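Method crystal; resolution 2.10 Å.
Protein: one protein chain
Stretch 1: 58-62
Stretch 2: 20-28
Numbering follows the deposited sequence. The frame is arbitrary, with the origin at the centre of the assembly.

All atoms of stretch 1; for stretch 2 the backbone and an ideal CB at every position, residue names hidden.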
# COMPACT_ATOMS: atom_id res chain seq x y z
N PRO A 58 -6.15 -4.02 10.52
CA PRO A 58 -6.28 -3.60 9.11
C PRO A 58 -5.36 -2.44 8.73
O PRO A 58 -4.92 -2.36 7.58
CB PRO A 58 -7.76 -3.21 9.01
CG PRO A 58 -8.42 -4.01 10.06
CD PRO A 58 -7.46 -4.08 11.19
N SER A 59 -5.04 -1.56 9.68
CA SER A 59 -4.12 -0.46 9.41
C SER A 59 -2.66 -0.88 9.42
O SER A 59 -1.80 -0.09 9.02
CB SER A 59 -4.34 0.64 10.45
OG SER A 59 -4.28 0.06 11.74
N ASP A 60 -2.34 -2.09 9.88
CA ASP A 60 -0.94 -2.48 10.00
C ASP A 60 -0.35 -2.80 8.63
O ASP A 60 -1.00 -3.40 7.77
CB ASP A 60 -0.80 -3.69 10.92
CG ASP A 60 -0.94 -3.32 12.38
OD1 ASP A 60 -0.54 -2.20 12.75
OD2 ASP A 60 -1.49 -4.14 13.16
N PHE A 61 0.90 -2.40 8.43
CA PHE A 61 1.59 -2.67 7.18
C PHE A 61 2.18 -4.07 7.19
O PHE A 61 2.86 -4.47 8.14
CB PHE A 61 2.69 -1.64 6.95
CG PHE A 61 2.16 -0.33 6.46
CD1 PHE A 61 1.74 -0.19 5.15
CD2 PHE A 61 2.03 0.74 7.33
CE1 PHE A 61 1.24 1.02 4.70
CE2 PHE A 61 1.51 1.95 6.89
CZ PHE A 61 1.13 2.09 5.57
N VAL A 62 1.89 -4.82 6.13
CA VAL A 62 2.51 -6.11 5.88
C VAL A 62 3.02 -6.09 4.44
O VAL A 62 2.98 -5.04 3.79
CB VAL A 62 1.52 -7.26 6.14
CG1 VAL A 62 1.02 -7.22 7.59
CG2 VAL A 62 0.33 -7.14 5.23
N UNK A 20 2.19 -6.74 12.35
CA UNK A 20 2.63 -5.82 11.31
C UNK A 20 3.22 -4.55 11.89
O UNK A 20 3.56 -4.51 13.08
CB UNK A 20 1.46 -5.47 10.38
N UNK A 21 3.34 -3.51 11.08
CA UNK A 21 4.06 -2.29 11.44
C UNK A 21 3.17 -1.06 11.26
O UNK A 21 2.33 -1.03 10.35
CB UNK A 21 5.33 -2.15 10.60
N UNK A 22 3.34 -0.04 12.11
CA UNK A 22 2.36 1.05 12.14
C UNK A 22 2.55 2.13 11.08
O UNK A 22 1.57 2.82 10.76
CB UNK A 22 2.39 1.71 13.52
N UNK A 23 3.74 2.30 10.53
CA UNK A 23 3.96 3.30 9.50
C UNK A 23 4.77 2.71 8.36
O UNK A 23 5.51 1.74 8.53
CB UNK A 23 4.67 4.53 10.08
N UNK A 24 4.61 3.32 7.18
CA UNK A 24 5.36 2.89 6.01
C UNK A 24 6.85 2.89 6.29
O UNK A 24 7.55 1.92 5.96
CB UNK A 24 5.05 3.79 4.81
N UNK A 25 7.35 3.95 6.92
CA UNK A 25 8.78 4.06 7.19
C UNK A 25 9.27 2.88 8.03
O UNK A 25 10.31 2.27 7.73
CB UNK A 25 9.09 5.38 7.90
N UNK A 26 8.54 2.54 9.09
CA UNK A 26 8.93 1.42 9.93
C UNK A 26 8.83 0.09 9.18
O UNK A 26 9.69 -0.79 9.35
CB UNK A 26 8.06 1.38 11.19
N UNK A 27 7.80 -0.06 8.34
CA UNK A 27 7.63 -1.29 7.56
C UNK A 27 8.79 -1.50 6.59
O UNK A 27 9.31 -2.61 6.44
CB UNK A 27 6.31 -1.25 6.79
N UNK A 28 9.19 -0.43 5.88
CA UNK A 28 10.28 -0.53 4.92
C UNK A 28 11.53 -1.08 5.61
O UNK A 28 12.19 -1.98 5.09
CB UNK A 28 10.57 0.83 4.29

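The CA of position 20 is 5.1 Å from Asp60 CA, and its ideal CB points toward stretch 1. That atom would sit 2.8 Å from Phe61 O and 2.9 Å from Asp60 CB, both clashes, and a tight 3.3 Å from Val62 CG1. No side chain fits without the backbones moving apart, so glycine is the natural expectation, and Gly20 is found. Its bare CA packs 3.5 Å from Phe61 O. Water 1 accepts from Gly20 N (2.8 Å) and donates to Asp60 OD2 (2.9 Å), tying the backbone to the carboxylate.

At position 21 the backbone is extended and does the bonding: the position 21 N donates to Phe61 O over 3.1 Å, and Phe61 N donates to the position 21 O over 2.8 Å, nearly in line at 175°. This is a single antiparallel bridge. Because these bonds use main-chain atoms alone, they select no side chain. The CB points sideways, 4.2 Å from Phe61 O, leaving room for many residues, including branched or aromatic ones suited to extended backbone. The residue is Tyr21, whose ring, with chi1 in m, passes obliquely by Phe61 O.

The CB of position 22 points away, and its nearest neighbour in stretch 1 is Asp60 OD1 at 5.0 Å. With phi at -83° and no partner offered to its nitrogen by stretch 1, proline is acceptable, as are many polar residues. Pro22 occupies it. Its O lies near the plane of the Phe61 ring, at the edge, 4.0 Å from Phe61 CE2; water 3 donates to Pro22 O (2.6 Å) and to Ser59 O (2.8 Å).

Position 23 also directs its CB away, while its carbonyl carbon comes within 3.5 Å of Phe61 CD2. Extended angles just before a helical run mark an N-cap, favouring Ser, Thr, Asp or Asn. Thr23 fills the role: its OG1 accepts a weak capping bond from the N of position 26 at 3.4 Å.

Position 24 opens the helix beside the Phe61 ring, its N 3.4 Å from Phe61 CE2 and its CA over one ring face. The sideways CB, 4.3 Å from Phe61 CZ, suits a flexible apolar chain such as Leu or Met. In Met24 the end of the chain leads away, yet SD remains 4.8 Å from the Phe61 ring centroid, an oblique sulfur-aromatic contact.

Position 25 is out of reach of stretch 1, which therefore sets no demand; it carries Ser25. Position 26 points sideways, with nothing of stretch 1 within 5.5 Å of its CB. An acidic residue is favourable in a helix's first turn, and Asp26 is found.

Position 27 turns its CB toward stretch 1, only 3.6 Å from Phe61 CB. A small apolar group fits this close approach, and Ala27 supplies one methyl, packed on the Phe61 side chain.

Position 28 points out of reach, tolerating many helical residues; Val28 occupies it, its N bonded to Met24 O at 2.9 Å.

Stretch 2 20-28: GYPTMSDAV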
# COMPACT_ATOMS: atom_id res chain seq x y z
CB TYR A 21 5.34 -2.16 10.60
CG TYR A 21 6.23 -3.38 10.76
CD1 TYR A 21 6.85 -3.65 11.96
CD2 TYR A 21 6.41 -4.28 9.71
CE1 TYR A 21 7.64 -4.78 12.13
CE2 TYR A 21 7.20 -5.42 9.87
CZ TYR A 21 7.81 -5.66 11.07
OH TYR A 21 8.61 -6.77 11.23
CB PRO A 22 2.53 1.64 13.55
CG PRO A 22 3.84 1.11 14.07
CD PRO A 22 4.45 0.20 13.05
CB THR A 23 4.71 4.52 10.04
OG1 THR A 23 5.91 4.08 10.68
CG2 THR A 23 3.83 5.29 11.02
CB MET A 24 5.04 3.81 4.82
CG MET A 24 5.77 3.44 3.56
SD MET A 24 5.45 1.72 3.16
CE MET A 24 6.23 1.59 1.55
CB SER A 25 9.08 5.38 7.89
OG SER A 25 10.18 5.23 8.78
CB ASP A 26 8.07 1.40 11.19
CG ASP A 26 8.65 0.52 12.27
OD1 ASP A 26 9.81 0.75 12.67
OD2 ASP A 26 7.94 -0.41 12.72
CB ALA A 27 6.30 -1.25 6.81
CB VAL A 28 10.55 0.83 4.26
CG1 VAL A 28 11.83 0.78 3.42
CG2 VAL A 28 9.38 1.23 3.39
O HOH W 1 0.48 -5.90 14.35
O HOH W 2 1.81 -2.03 14.47
O HOH W 3 -0.97 2.18 10.44
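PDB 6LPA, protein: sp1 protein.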